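Local structure of solute carrier family 15 member 1 (Mus musculus, 5A9D) at residues N106-I111 and N120-N125; V102-E107 and T166-R171; Y139-T144 and L177-F182. The protein is an intestinal transporter that couples the uptake of small peptides to protons, and the chain here is its extracellular, immunoglobulin-like domain. All coordinates share one frame; numbering follows the deposited sequence.

Interaction 1 of 3, residues N106-I111 and N120-N125; sequences NEMVTI and NVTSHN
The imidazole of H124 is the flat group at the outer end of this contact: OD1 of N106 lies at its edge, near the ring plane, while W76 of the second subunit stacks on the ring. Behind it, the backbones pair across a bulge at the open end of a hairpin. V109 N donates to V121 O (3.2 Å), in the carbonyl plane and on a lone pair, and V121 N returns a bond to V109 O at 2.8 Å. N120 and V121 together face V109, a G1 beta bulge in which N120 has left-handed backbone angles (47°/56°). The N-H of N120 is thereby turned to the side chain of T110, whose OG1, set anti to the carbonyl carbon, accepts it at 3.1 Å in an almost straight line (176°). A valine at T110 would probably loosen the bulge, since the hydroxyl that receives the N120 amide would be lost. M108 runs out extended and crosses N120 obliquely, SD resting 3.6 Å from CB of N120. On the buried side CG2 of V109 meets CB of V121, and CD1 of I111 touches CG2 of V121 at 3.9 Å. S123 OG bonds to L105 O. The pairing joins strands 109-113 and 116-121 as a hairpin; strand 138-142 flanks 109-113, and V109 and I111 pack on I169 of strand 164-171.

Interaction 2 of 3, residues V102-E107 and T166-R171; sequences VNTLNE and TYVIRR
Parallel strands 97-103 and 164-171 lie side by side at the heart of one sheet of an immunoglobulin-like sandwich, and the pairing illustrates how a strand end is secured. V102 opens it with two backbone bonds: its N donates to Y167 O, and its O receives I169 N at 2.8 Å, nearly along the C=O axis. Its CG2, beside the backbone N, crosses CG2 of T166 obliquely at 3.5 Å, and its CB meets CG2 of V168; I12 of the second subunit packs on V102 too. N103 points to the opposite face, the one carrying I169. Its carboxamide works within the turn: OD1 accepts L105 N as an Asx turn, the donor lying well above the carbonyl plane, while ND2 gives an in-plane bond to E107 O (2.8 Å) and also donates to V121 O. At T104 the strand has ended, yet the pairing goes on, because I169 O is gripped twice, by T104 N nearly along its axis and by T104 OG1 on a lone pair. CG2 of T104 lies 3.6 Å from CG1 of V168, the two side chains at about a right angle. L105 splits its methyls, CD1 against CG2 of I169 and CD2 3.7 Å from CD of R171. Beside them a water donates to T104 OG1 at 2.7 Å and accepts from R171 N at 3.2 Å.

Interaction 3 of 3, residues Y139-T144 and L177-F182; sequences YTINTT and LEVKEF
Strands 139-142 and 177-182 cross with their directions 128° apart and their axes 9.7 Å from each other at closest, too far for backbone pairing, so the gap is bridged by side chains and a water. From residues 139-144, Y139, I141 and T143 point across, and from 177-182 L177 and V179. I141 is the pivot. Its CG2, anti to the backbone N, presses on CD1 of L177 at 3.4 Å, closer than usual van der Waals contact, while its CD1 runs out tip to tip to CG2 of V179 (3.6 Å). The two branches thus divide the opposing residues between them. CD1 of L177 also reaches CG2 of T143 at 4.0 Å; the hydroxyl of T143 is engaged elsewhere, with M108 O and A145 N. Y139 holds its ring in the crowded position between backbone N and carbonyl carbon (chi1 66°), which sends the phenol straight at V179: OH lies 3.2 Å from CG1, and CG2 sits near the ring plane at the edge. The hydroxyl has a polar partner in a water in the plane of the ring, 2.7 Å from Y139 OH and probably donating to E181 OE2 at 2.9 Å. F101 meets the Y139 ring with planes inclined at about 55°, and F154 covers I141 and L177. Aliphatic branches meeting between two crossed sheets, with an aromatic alongside, make up the core of a beta sandwich, here that of the immunoglobulin-like fold.

Overall arrangement
Taken together, the three contacts illustrate how one beta sandwich is built: interaction 1 zips a hairpin within one sheet, interaction 2 pairs strands in the other, and interaction 3 spans the core between them. Interactions 1 and 2 share N106 and E107, their centres about 7 Å apart, and are tied by S123 OG to L105 O at 2.7 Å. Interaction 1 meets interaction 3, centres about 10 Å apart, through T110 O and N142 N at 3.0 Å. Interactions 2 and 3, about 7 Å between centres, are joined by V168 N to K180 O (2.8 Å). All three also touch the second subunit; a glycerol, probably from the crystallisation liquor, lies beside T122.

Interaction 1 of 3, residues N106-I111 and N120-N125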
ATOM      1  N   ASN A 106     -13.143  18.095  -3.821  1.00 42.28           N
ATOM      2  CA  ASN A 106     -13.410  18.187  -2.384  1.00 45.20           C
ATOM      3  C   ASN A 106     -14.370  17.094  -1.872  1.00 52.42           C
ATOM      4  O   ASN A 106     -14.642  17.006  -0.666  1.00 56.92           O
ATOM      5  CB  ASN A 106     -13.894  19.618  -2.022  1.00 46.70           C
ATOM      6  CG  ASN A 106     -12.854  20.667  -2.369  1.00 70.74           C
ATOM      7  OD1 ASN A 106     -11.652  20.508  -2.098  1.00 60.74           O
ATOM      8  ND2 ASN A 106     -13.274  21.734  -3.038  1.00 66.28           N
ATOM      9  N   GLU A 107     -14.861  16.263  -2.789  1.00 45.68           N
ATOM     10  CA  GLU A 107     -15.741  15.122  -2.528  1.00 45.16           C
ATOM     11  C   GLU A 107     -15.069  13.881  -3.110  1.00 45.59           C
ATOM     12  O   GLU A 107     -14.239  13.996  -4.016  1.00 41.17           O
ATOM     13  CB  GLU A 107     -17.132  15.301  -3.193  1.00 47.43           C
ATOM     14  CG  GLU A 107     -17.927  16.534  -2.754  1.00 60.07           C
ATOM     15  CD  GLU A 107     -18.235  16.693  -1.273  1.00 92.25           C
ATOM     16  OE1 GLU A 107     -18.474  15.666  -0.594  1.00 89.92           O
ATOM     17  OE2 GLU A 107     -18.265  17.852  -0.799  1.00 89.68           O
ATOM     18  N   MET A 108     -15.438  12.705  -2.598  1.00 42.67           N
ATOM     19  CA  MET A 108     -14.938  11.414  -3.062  1.00 40.65           C
ATOM     20  C   MET A 108     -15.403  11.165  -4.503  1.00 40.53           C
ATOM     21  O   MET A 108     -16.443  11.670  -4.925  1.00 39.57           O
ATOM     22  CB  MET A 108     -15.493  10.293  -2.180  1.00 45.03           C
ATOM     23  CG  MET A 108     -14.843  10.200  -0.821  1.00 51.63           C
ATOM     24  SD  MET A 108     -15.747   8.985   0.163  1.00 59.27           S
ATOM     25  CE  MET A 108     -14.897   9.152   1.759  1.00 58.97           C
ATOM     26  N   VAL A 109     -14.653  10.350  -5.235  1.00 35.56           N
ATOM     27  CA  VAL A 109     -14.982   9.999  -6.609  1.00 35.36           C
ATOM     28  C   VAL A 109     -14.943   8.486  -6.781  1.00 37.27           C
ATOM     29  O   VAL A 109     -14.139   7.819  -6.148  1.00 35.99           O
ATOM     30  CB  VAL A 109     -14.089  10.714  -7.666  1.00 38.38           C
ATOM     31  CG1 VAL A 109     -14.305  12.219  -7.669  1.00 40.04           C
ATOM     32  CG2 VAL A 109     -12.613  10.361  -7.523  1.00 36.89           C
ATOM     33  N   THR A 110     -15.781   7.960  -7.664  1.00 33.65           N
ATOM     34  CA  THR A 110     -15.797   6.552  -7.998  1.00 32.66           C
ATOM     35  C   THR A 110     -15.563   6.450  -9.487  1.00 35.47           C
ATOM     36  O   THR A 110     -16.186   7.162 -10.276  1.00 34.30           O
ATOM     37  CB  THR A 110     -17.072   5.862  -7.481  1.00 37.41           C
ATOM     38  OG1 THR A 110     -16.966   5.786  -6.066  1.00 37.28           O
ATOM     39  CG2 THR A 110     -17.243   4.432  -8.044  1.00 35.94           C
ATOM     40  N   ILE A 111     -14.637   5.581  -9.871  1.00 32.09           N
ATOM     41  CA  ILE A 111     -14.292   5.374 -11.266  1.00 30.49           C
ATOM     42  C   ILE A 111     -14.595   3.958 -11.599  1.00 33.31           C
ATOM     43  O   ILE A 111     -14.205   3.067 -10.847  1.00 30.20           O
ATOM     44  CB  ILE A 111     -12.803   5.712 -11.606  1.00 31.68           C
ATOM     45  CG1 ILE A 111     -12.441   7.114 -11.129  1.00 32.23           C
ATOM     46  CG2 ILE A 111     -12.536   5.534 -13.117  1.00 31.45           C
ATOM     47  CD1 ILE A 111     -11.697   7.138  -9.770  1.00 26.92           C
ATOM     48  N   ASN A 120     -14.605   5.377  -4.106  1.00 35.54           N
ATOM     49  CA  ASN A 120     -14.415   6.443  -3.123  1.00 37.25           C
ATOM     50  C   ASN A 120     -12.975   6.903  -2.950  1.00 39.56           C
ATOM     51  O   ASN A 120     -12.433   6.856  -1.847  1.00 40.01           O
ATOM     52  CB  ASN A 120     -15.009   6.000  -1.773  1.00 41.71           C
ATOM     53  CG  ASN A 120     -16.487   5.758  -1.791  1.00 61.70           C
ATOM     54  OD1 ASN A 120     -17.235   6.343  -2.579  1.00 56.81           O
ATOM     55  ND2 ASN A 120     -16.940   4.901  -0.885  1.00 57.08           N
ATOM     56  N   VAL A 121     -12.345   7.307  -4.049  1.00 35.35           N
ATOM     57  CA  VAL A 121     -10.992   7.859  -3.994  1.00 33.50           C
ATOM     58  C   VAL A 121     -11.156   9.199  -3.276  1.00 35.17           C
ATOM     59  O   VAL A 121     -11.890  10.069  -3.737  1.00 33.85           O
ATOM     60  CB  VAL A 121     -10.315   8.015  -5.379  1.00 34.60           C
ATOM     61  CG1 VAL A 121      -8.873   8.523  -5.221  1.00 33.89           C
ATOM     62  CG2 VAL A 121     -10.344   6.711  -6.158  1.00 33.59           C
ATOM     63  N   THR A 122     -10.512   9.337  -2.132  1.00 33.42           N
ATOM     64  CA  THR A 122     -10.636  10.530  -1.296  1.00 35.17           C
ATOM     65  C   THR A 122      -9.935  11.768  -1.919  1.00 37.34           C
ATOM     66  O   THR A 122      -9.134  11.636  -2.836  1.00 35.91           O
ATOM     67  CB  THR A 122     -10.171  10.210   0.143  1.00 44.08           C
ATOM     68  OG1 THR A 122      -8.771   9.895   0.121  1.00 41.28           O
ATOM     69  CG2 THR A 122     -10.965   9.045   0.787  1.00 43.24           C
ATOM     70  N   SER A 123     -10.271  12.961  -1.408  0.50 36.01           N
ATOM     71  CA  SER A 123      -9.763  14.246  -1.848  0.50 35.76           C
ATOM     72  C   SER A 123      -8.253  14.318  -1.766  0.50 40.34           C
ATOM     73  O   SER A 123      -7.678  13.989  -0.723  0.50 41.89           O
ATOM     74  CB  SER A 123     -10.386  15.363  -1.016  0.50 39.95           C
ATOM     75  OG  SER A 123     -11.779  15.392  -1.273  0.50 45.68           O
ATOM     76  N   HIS A 124      -7.617  14.777  -2.869  1.00 35.34           N
ATOM     77  CA  HIS A 124      -6.158  14.932  -3.010  1.00 34.58           C
ATOM     78  C   HIS A 124      -5.435  13.648  -2.640  1.00 39.08           C
ATOM     79  O   HIS A 124      -4.458  13.646  -1.906  1.00 38.82           O
ATOM     80  CB  HIS A 124      -5.640  16.164  -2.266  1.00 36.49           C
ATOM     81  CG  HIS A 124      -6.227  17.437  -2.783  1.00 40.31           C
ATOM     82  ND1 HIS A 124      -7.358  18.000  -2.208  1.00 43.31           N
ATOM     83  CD2 HIS A 124      -5.822  18.222  -3.809  1.00 40.79           C
ATOM     84  CE1 HIS A 124      -7.587  19.116  -2.885  1.00 42.21           C
ATOM     85  NE2 HIS A 124      -6.700  19.278  -3.869  1.00 41.31           N
ATOM     86  N   ASN A 125      -5.952  12.550  -3.163  1.00 34.43           N
ATOM     87  CA  ASN A 125      -5.422  11.238  -2.923  1.00 34.69           C
ATOM     88  C   ASN A 125      -5.379  10.407  -4.215  1.00 36.62           C
ATOM     89  O   ASN A 125      -6.065  10.722  -5.194  1.00 32.74           O
ATOM     90  CB  ASN A 125      -6.239  10.546  -1.839  1.00 32.85           C
ATOM     91  CG  ASN A 125      -5.489   9.465  -1.120  1.00 54.57           C
ATOM     92  OD1 ASN A 125      -4.316   9.139  -1.426  1.00 41.49           O
ATOM     93  ND2 ASN A 125      -6.166   8.856  -0.168  1.00 53.35           N
TER

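Interaction 2 of 3, residues V102-E107 and T166-R171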
ATOM      1  N   VAL A 102      -6.153  10.044  -9.523  1.00 28.57           N
ATOM      2  CA  VAL A 102      -5.878  11.000  -8.476  1.00 27.93           C
ATOM      3  C   VAL A 102      -7.097  11.912  -8.449  1.00 31.40           C
ATOM      4  O   VAL A 102      -7.461  12.486  -9.477  1.00 30.43           O
ATOM      5  CB  VAL A 102      -4.542  11.782  -8.672  1.00 31.09           C
ATOM      6  CG1 VAL A 102      -4.457  13.009  -7.746  1.00 29.57           C
ATOM      7  CG2 VAL A 102      -3.339  10.871  -8.456  1.00 31.70           C
ATOM      8  N   ASN A 103      -7.688  12.078  -7.264  1.00 27.77           N
ATOM      9  CA  ASN A 103      -8.843  12.942  -7.095  1.00 28.84           C
ATOM     10  C   ASN A 103      -8.406  14.288  -6.551  1.00 34.38           C
ATOM     11  O   ASN A 103      -7.810  14.330  -5.484  1.00 35.72           O
ATOM     12  CB  ASN A 103      -9.871  12.263  -6.173  1.00 28.22           C
ATOM     13  CG  ASN A 103     -11.083  13.104  -5.887  1.00 35.98           C
ATOM     14  OD1 ASN A 103     -11.440  13.989  -6.652  1.00 33.87           O
ATOM     15  ND2 ASN A 103     -11.786  12.791  -4.824  1.00 26.17           N
ATOM     16  N   THR A 104      -8.684  15.395  -7.267  1.00 33.38           N
ATOM     17  CA  THR A 104      -8.350  16.730  -6.731  1.00 35.15           C
ATOM     18  C   THR A 104      -9.607  17.448  -6.227  1.00 41.87           C
ATOM     19  O   THR A 104      -9.514  18.571  -5.766  1.00 43.17           O
ATOM     20  CB  THR A 104      -7.572  17.594  -7.737  1.00 40.70           C
ATOM     21  OG1 THR A 104      -8.458  18.020  -8.768  1.00 36.18           O
ATOM     22  CG2 THR A 104      -6.356  16.885  -8.321  1.00 36.80           C
ATOM     23  N   LEU A 105     -10.777  16.794  -6.312  1.00 37.35           N
ATOM     24  CA  LEU A 105     -12.040  17.387  -5.895  1.00 37.99           C
ATOM     25  C   LEU A 105     -12.194  17.309  -4.385  1.00 43.07           C
ATOM     26  O   LEU A 105     -11.479  16.540  -3.749  1.00 40.10           O
ATOM     27  CB  LEU A 105     -13.227  16.698  -6.614  1.00 37.24           C
ATOM     28  CG  LEU A 105     -13.101  16.559  -8.139  1.00 41.35           C
ATOM     29  CD1 LEU A 105     -14.254  15.749  -8.689  1.00 41.48           C
ATOM     30  CD2 LEU A 105     -12.979  17.916  -8.831  1.00 41.75           C
ATOM     31  N   ASN A 106     -13.143  18.095  -3.821  1.00 42.28           N
ATOM     32  CA  ASN A 106     -13.410  18.187  -2.384  1.00 45.20           C
ATOM     33  C   ASN A 106     -14.370  17.094  -1.872  1.00 52.42           C
ATOM     34  O   ASN A 106     -14.642  17.006  -0.666  1.00 56.92           O
ATOM     35  CB  ASN A 106     -13.894  19.618  -2.022  1.00 46.70           C
ATOM     36  CG  ASN A 106     -12.854  20.667  -2.369  1.00 70.74           C
ATOM     37  OD1 ASN A 106     -11.652  20.508  -2.098  1.00 60.74           O
ATOM     38  ND2 ASN A 106     -13.274  21.734  -3.038  1.00 66.28           N
ATOM     39  N   GLU A 107     -14.861  16.263  -2.789  1.00 45.68           N
ATOM     40  CA  GLU A 107     -15.741  15.122  -2.528  1.00 45.16           C
ATOM     41  C   GLU A 107     -15.069  13.881  -3.110  1.00 45.59           C
ATOM     42  O   GLU A 107     -14.239  13.996  -4.016  1.00 41.17           O
ATOM     43  CB  GLU A 107     -17.132  15.301  -3.193  1.00 47.43           C
ATOM     44  CG  GLU A 107     -17.927  16.534  -2.754  1.00 60.07           C
ATOM     45  CD  GLU A 107     -18.235  16.693  -1.273  1.00 92.25           C
ATOM     46  OE1 GLU A 107     -18.474  15.666  -0.594  1.00 89.92           O
ATOM     47  OE2 GLU A 107     -18.265  17.852  -0.799  1.00 89.68           O
ATOM     48  N   THR A 166      -1.246   7.841 -14.579  1.00 35.94           N
ATOM     49  CA  THR A 166      -1.955   8.485 -13.486  1.00 34.10           C
ATOM     50  C   THR A 166      -2.922   9.439 -14.162  1.00 35.62           C
ATOM     51  O   THR A 166      -2.521  10.292 -14.949  1.00 35.56           O
ATOM     52  CB  THR A 166      -0.997   9.217 -12.554  1.00 39.82           C
ATOM     53  OG1 THR A 166      -0.174   8.272 -11.904  1.00 38.09           O
ATOM     54  CG2 THR A 166      -1.723   9.991 -11.470  1.00 36.50           C
ATOM     55  N   TYR A 167      -4.184   9.246 -13.893  1.00 30.75           N
ATOM     56  CA  TYR A 167      -5.243  10.092 -14.440  1.00 30.95           C
ATOM     57  C   TYR A 167      -5.685  11.035 -13.331  1.00 33.72           C
ATOM     58  O   TYR A 167      -6.120  10.575 -12.273  1.00 31.45           O
ATOM     59  CB  TYR A 167      -6.377   9.175 -14.952  1.00 33.11           C
ATOM     60  CG  TYR A 167      -6.094   8.519 -16.292  1.00 39.19           C
ATOM     61  CD1 TYR A 167      -4.794   8.206 -16.684  1.00 42.62           C
ATOM     62  CD2 TYR A 167      -7.118   8.275 -17.200  1.00 42.79           C
ATOM     63  CE1 TYR A 167      -4.524   7.672 -17.952  1.00 45.36           C
ATOM     64  CE2 TYR A 167      -6.857   7.746 -18.470  1.00 45.25           C
ATOM     65  CZ  TYR A 167      -5.562   7.432 -18.833  1.00 46.64           C
ATOM     66  OH  TYR A 167      -5.316   6.891 -20.075  1.00 50.37           O
ATOM     67  N   VAL A 168      -5.423  12.340 -13.499  1.00 30.40           N
ATOM     68  CA  VAL A 168      -5.750  13.346 -12.473  1.00 29.56           C
ATOM     69  C   VAL A 168      -7.111  13.942 -12.796  1.00 31.48           C
ATOM     70  O   VAL A 168      -7.282  14.532 -13.847  1.00 32.65           O
ATOM     71  CB  VAL A 168      -4.635  14.435 -12.327  1.00 34.73           C
ATOM     72  CG1 VAL A 168      -5.070  15.551 -11.381  1.00 34.76           C
ATOM     73  CG2 VAL A 168      -3.315  13.825 -11.857  1.00 34.76           C
ATOM     74  N   ILE A 169      -8.064  13.804 -11.874  1.00 28.25           N
ATOM     75  CA  ILE A 169      -9.425  14.301 -12.020  1.00 27.05           C
ATOM     76  C   ILE A 169      -9.500  15.681 -11.411  1.00 33.83           C
ATOM     77  O   ILE A 169      -9.202  15.821 -10.228  1.00 34.07           O
ATOM     78  CB  ILE A 169     -10.401  13.318 -11.312  1.00 28.21           C
ATOM     79  CG1 ILE A 169     -10.251  11.876 -11.904  1.00 28.24           C
ATOM     80  CG2 ILE A 169     -11.872  13.866 -11.361  1.00 26.82           C
ATOM     81  CD1 ILE A 169     -10.949  10.744 -10.978  1.00 30.09           C
ATOM     82  N   ARG A 170      -9.958  16.687 -12.180  1.00 32.55           N
ATOM     83  CA  ARG A 170     -10.119  18.057 -11.663  1.00 33.19           C
ATOM     84  C   ARG A 170     -11.370  18.717 -12.198  1.00 35.93           C
ATOM     85  O   ARG A 170     -11.977  18.199 -13.146  1.00 34.42           O
ATOM     86  CB  ARG A 170      -8.900  18.915 -12.031  1.00 33.38           C
ATOM     87  CG  ARG A 170      -8.624  19.010 -13.535  1.00 38.51           C
ATOM     88  CD  ARG A 170      -7.813  20.250 -13.840  1.00 60.51           C
ATOM     89  NE  ARG A 170      -6.933  20.049 -14.986  1.00 77.97           N
ATOM     90  CZ  ARG A 170      -6.358  21.035 -15.667  1.00 98.79           C
ATOM     91  NH1 ARG A 170      -6.596  22.304 -15.342  1.00 88.84           N
ATOM     92  NH2 ARG A 170      -5.550  20.766 -16.683  1.00 84.87           N
ATOM     93  N   ARG A 171     -11.669  19.928 -11.678  1.00 32.95           N
ATOM     94  CA  ARG A 171     -12.784  20.742 -12.169  1.00 35.18           C
ATOM     95  C   ARG A 171     -12.358  21.368 -13.473  1.00 40.08           C
ATOM     96  O   ARG A 171     -11.259  21.900 -13.543  1.00 40.24           O
ATOM     97  CB  ARG A 171     -13.143  21.890 -11.194  1.00 37.20           C
ATOM     98  CG  ARG A 171     -13.818  21.517  -9.882  1.00 47.78           C
ATOM     99  CD  ARG A 171     -15.095  20.716 -10.035  1.00 57.43           C
ATOM    100  NE  ARG A 171     -16.260  21.532 -10.357  1.00 65.10           N
ATOM    101  CZ  ARG A 171     -17.031  22.133  -9.454  1.00 76.46           C
ATOM    102  NH1 ARG A 171     -16.728  22.071  -8.163  1.00 61.66           N
ATOM    103  NH2 ARG A 171     -18.098  22.820  -9.838  1.00 61.93           N
TER
HETATM  104  O   HOH W   1      -9.868  20.318  -9.066  1.00 48.96           O

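Interaction 3 of 3, residues Y139-T144 and L177-F182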
ATOM      1  N   TYR A 139     -14.498   4.879 -19.672  1.00 39.42           N
ATOM      2  CA  TYR A 139     -14.661   4.867 -18.223  1.00 36.51           C
ATOM      3  C   TYR A 139     -15.636   5.927 -17.742  1.00 43.88           C
ATOM      4  O   TYR A 139     -15.951   6.877 -18.471  1.00 44.42           O
ATOM      5  CB  TYR A 139     -13.317   4.939 -17.471  1.00 34.53           C
ATOM      6  CG  TYR A 139     -12.536   6.221 -17.619  1.00 35.51           C
ATOM      7  CD1 TYR A 139     -11.686   6.425 -18.706  1.00 38.11           C
ATOM      8  CD2 TYR A 139     -12.574   7.197 -16.631  1.00 34.57           C
ATOM      9  CE1 TYR A 139     -10.914   7.581 -18.810  1.00 36.91           C
ATOM     10  CE2 TYR A 139     -11.827   8.359 -16.734  1.00 35.83           C
ATOM     11  CZ  TYR A 139     -10.994   8.545 -17.818  1.00 39.16           C
ATOM     12  OH  TYR A 139     -10.249   9.681 -17.855  1.00 40.02           O
ATOM     13  N   THR A 140     -16.162   5.738 -16.532  1.00 38.60           N
ATOM     14  CA  THR A 140     -17.088   6.705 -15.987  1.00 37.08           C
ATOM     15  C   THR A 140     -16.578   7.230 -14.703  1.00 35.83           C
ATOM     16  O   THR A 140     -15.930   6.511 -13.964  1.00 33.69           O
ATOM     17  CB  THR A 140     -18.515   6.134 -15.784  1.00 40.22           C
ATOM     18  OG1 THR A 140     -18.498   5.227 -14.683  1.00 48.16           O
ATOM     19  CG2 THR A 140     -19.093   5.489 -17.034  1.00 38.49           C
ATOM     20  N   ILE A 141     -16.974   8.451 -14.380  1.00 33.47           N
ATOM     21  CA  ILE A 141     -16.629   9.079 -13.122  1.00 33.64           C
ATOM     22  C   ILE A 141     -17.921   9.595 -12.512  1.00 40.38           C
ATOM     23  O   ILE A 141     -18.625  10.372 -13.140  1.00 40.43           O
ATOM     24  CB  ILE A 141     -15.572  10.209 -13.263  1.00 35.42           C
ATOM     25  CG1 ILE A 141     -14.207   9.666 -13.723  1.00 34.60           C
ATOM     26  CG2 ILE A 141     -15.429  10.966 -11.918  1.00 35.29           C
ATOM     27  CD1 ILE A 141     -13.305  10.752 -14.326  1.00 41.68           C
ATOM     28  N   ASN A 142     -18.224   9.157 -11.299  1.00 39.18           N
ATOM     29  CA  ASN A 142     -19.412   9.593 -10.569  1.00 41.64           C
ATOM     30  C   ASN A 142     -19.001  10.206  -9.238  1.00 44.58           C
ATOM     31  O   ASN A 142     -18.148   9.665  -8.528  1.00 42.83           O
ATOM     32  CB  ASN A 142     -20.436   8.463 -10.433  1.00 43.11           C
ATOM     33  CG  ASN A 142     -21.123   8.163 -11.754  1.00 62.92           C
ATOM     34  OD1 ASN A 142     -22.163   8.738 -12.079  1.00 59.80           O
ATOM     35  ND2 ASN A 142     -20.531   7.304 -12.582  1.00 46.10           N
ATOM     36  N   THR A 143     -19.519  11.405  -8.976  1.00 43.00           N
ATOM     37  CA  THR A 143     -19.226  12.217  -7.797  1.00 43.42           C
ATOM     38  C   THR A 143     -20.368  13.201  -7.525  1.00 52.34           C
ATOM     39  O   THR A 143     -21.110  13.560  -8.447  1.00 53.48           O
ATOM     40  CB  THR A 143     -17.861  12.940  -7.963  1.00 46.79           C
ATOM     41  OG1 THR A 143     -17.517  13.633  -6.763  1.00 45.48           O
ATOM     42  CG2 THR A 143     -17.808  13.887  -9.178  1.00 45.16           C
ATOM     43  N   THR A 144     -20.500  13.635  -6.248  1.00 50.98           N
ATOM     44  CA  THR A 144     -21.482  14.639  -5.813  1.00 53.33           C
ATOM     45  C   THR A 144     -20.877  16.064  -5.983  1.00 58.19           C
ATOM     46  O   THR A 144     -21.594  17.061  -5.849  1.00 61.48           O
ATOM     47  CB  THR A 144     -21.919  14.380  -4.349  1.00 59.48           C
ATOM     48  OG1 THR A 144     -20.772  14.428  -3.485  1.00 51.05           O
ATOM     49  CG2 THR A 144     -22.683  13.063  -4.170  1.00 58.33           C
ATOM     50  N   LEU A 177     -16.355  18.023 -15.037  1.00 44.84           N
ATOM     51  CA  LEU A 177     -15.143  17.226 -14.861  1.00 43.18           C
ATOM     52  C   LEU A 177     -14.256  17.194 -16.059  1.00 46.76           C
ATOM     53  O   LEU A 177     -14.726  17.202 -17.191  1.00 50.33           O
ATOM     54  CB  LEU A 177     -15.455  15.774 -14.444  1.00 43.40           C
ATOM     55  CG  LEU A 177     -16.047  15.570 -13.077  1.00 49.06           C
ATOM     56  CD1 LEU A 177     -16.200  14.139 -12.813  1.00 49.98           C
ATOM     57  CD2 LEU A 177     -15.191  16.182 -12.006  1.00 49.99           C
ATOM     58  N   GLU A 178     -12.959  17.060 -15.792  1.00 39.87           N
ATOM     59  CA  GLU A 178     -11.886  17.006 -16.774  1.00 39.74           C
ATOM     60  C   GLU A 178     -10.838  16.039 -16.198  1.00 38.98           C
ATOM     61  O   GLU A 178     -10.635  15.995 -14.983  1.00 36.59           O
ATOM     62  CB  GLU A 178     -11.298  18.421 -16.873  1.00 42.47           C
ATOM     63  CG  GLU A 178     -10.266  18.636 -17.934  1.00 56.89           C
ATOM     64  CD  GLU A 178     -10.061  20.112 -18.165  1.00 65.05           C
ATOM     65  OE1 GLU A 178      -9.310  20.732 -17.383  1.00 48.82           O
ATOM     66  OE2 GLU A 178     -10.690  20.657 -19.100  1.00 83.33           O
ATOM     67  N   VAL A 179     -10.145  15.312 -17.068  1.00 34.35           N
ATOM     68  CA  VAL A 179      -9.102  14.384 -16.678  1.00 33.69           C
ATOM     69  C   VAL A 179      -7.789  14.689 -17.426  1.00 38.16           C
ATOM     70  O   VAL A 179      -7.781  14.741 -18.650  1.00 37.67           O
ATOM     71  CB  VAL A 179      -9.556  12.901 -16.856  1.00 38.77           C
ATOM     72  CG1 VAL A 179      -8.487  11.940 -16.340  1.00 38.72           C
ATOM     73  CG2 VAL A 179     -10.889  12.633 -16.148  1.00 38.04           C
ATOM     74  N   LYS A 180      -6.678  14.841 -16.684  1.00 34.35           N
ATOM     75  CA  LYS A 180      -5.355  15.024 -17.273  1.00 35.85           C
ATOM     76  C   LYS A 180      -4.558  13.729 -17.090  1.00 39.12           C
ATOM     77  O   LYS A 180      -4.465  13.209 -15.980  1.00 36.58           O
ATOM     78  CB  LYS A 180      -4.621  16.243 -16.669  1.00 39.36           C
ATOM     79  CG  LYS A 180      -3.317  16.549 -17.426  1.00 60.26           C
ATOM     80  CD  LYS A 180      -2.895  18.009 -17.341  1.00 59.32           C
ATOM     81  CE  LYS A 180      -1.581  18.257 -18.040  1.00 47.62           C
ATOM     82  NZ  LYS A 180      -1.128  19.648 -17.827  1.00 52.98           N
ATOM     83  N   GLU A 181      -3.991  13.211 -18.163  1.00 37.52           N
ATOM     84  CA  GLU A 181      -3.231  11.952 -18.130  1.00 39.17           C
ATOM     85  C   GLU A 181      -1.733  12.193 -17.992  1.00 42.81           C
ATOM     86  O   GLU A 181      -1.168  13.028 -18.691  1.00 42.81           O
ATOM     87  CB  GLU A 181      -3.468  11.142 -19.424  1.00 42.04           C
ATOM     88  CG  GLU A 181      -4.929  10.904 -19.730  1.00 53.19           C
ATOM     89  CD  GLU A 181      -5.189  10.097 -20.977  1.00 77.23           C
ATOM     90  OE1 GLU A 181      -4.228   9.489 -21.501  1.00 73.30           O
ATOM     91  OE2 GLU A 181      -6.352  10.095 -21.443  1.00 78.22           O
ATOM     92  N   PHE A 182      -1.084  11.404 -17.149  1.00 39.07           N
ATOM     93  CA  PHE A 182       0.364  11.502 -16.961  1.00 38.70           C
ATOM     94  C   PHE A 182       0.936  10.115 -17.122  1.00 43.49           C
ATOM     95  O   PHE A 182       0.383   9.158 -16.585  1.00 42.88           O
ATOM     96  CB  PHE A 182       0.688  12.037 -15.544  1.00 38.26           C
ATOM     97  CG  PHE A 182       0.254  13.463 -15.319  1.00 36.98           C
ATOM     98  CD1 PHE A 182       1.091  14.521 -15.649  1.00 37.58           C
ATOM     99  CD2 PHE A 182      -0.994  13.751 -14.777  1.00 35.81           C
ATOM    100  CE1 PHE A 182       0.676  15.842 -15.463  1.00 37.60           C
ATOM    101  CE2 PHE A 182      -1.411  15.078 -14.610  1.00 36.75           C
ATOM    102  CZ  PHE A 182      -0.572  16.116 -14.950  1.00 34.38           C
TER
HETATM  103  O   HOH W   2      -8.899  10.181 -20.148  1.00 53.74           O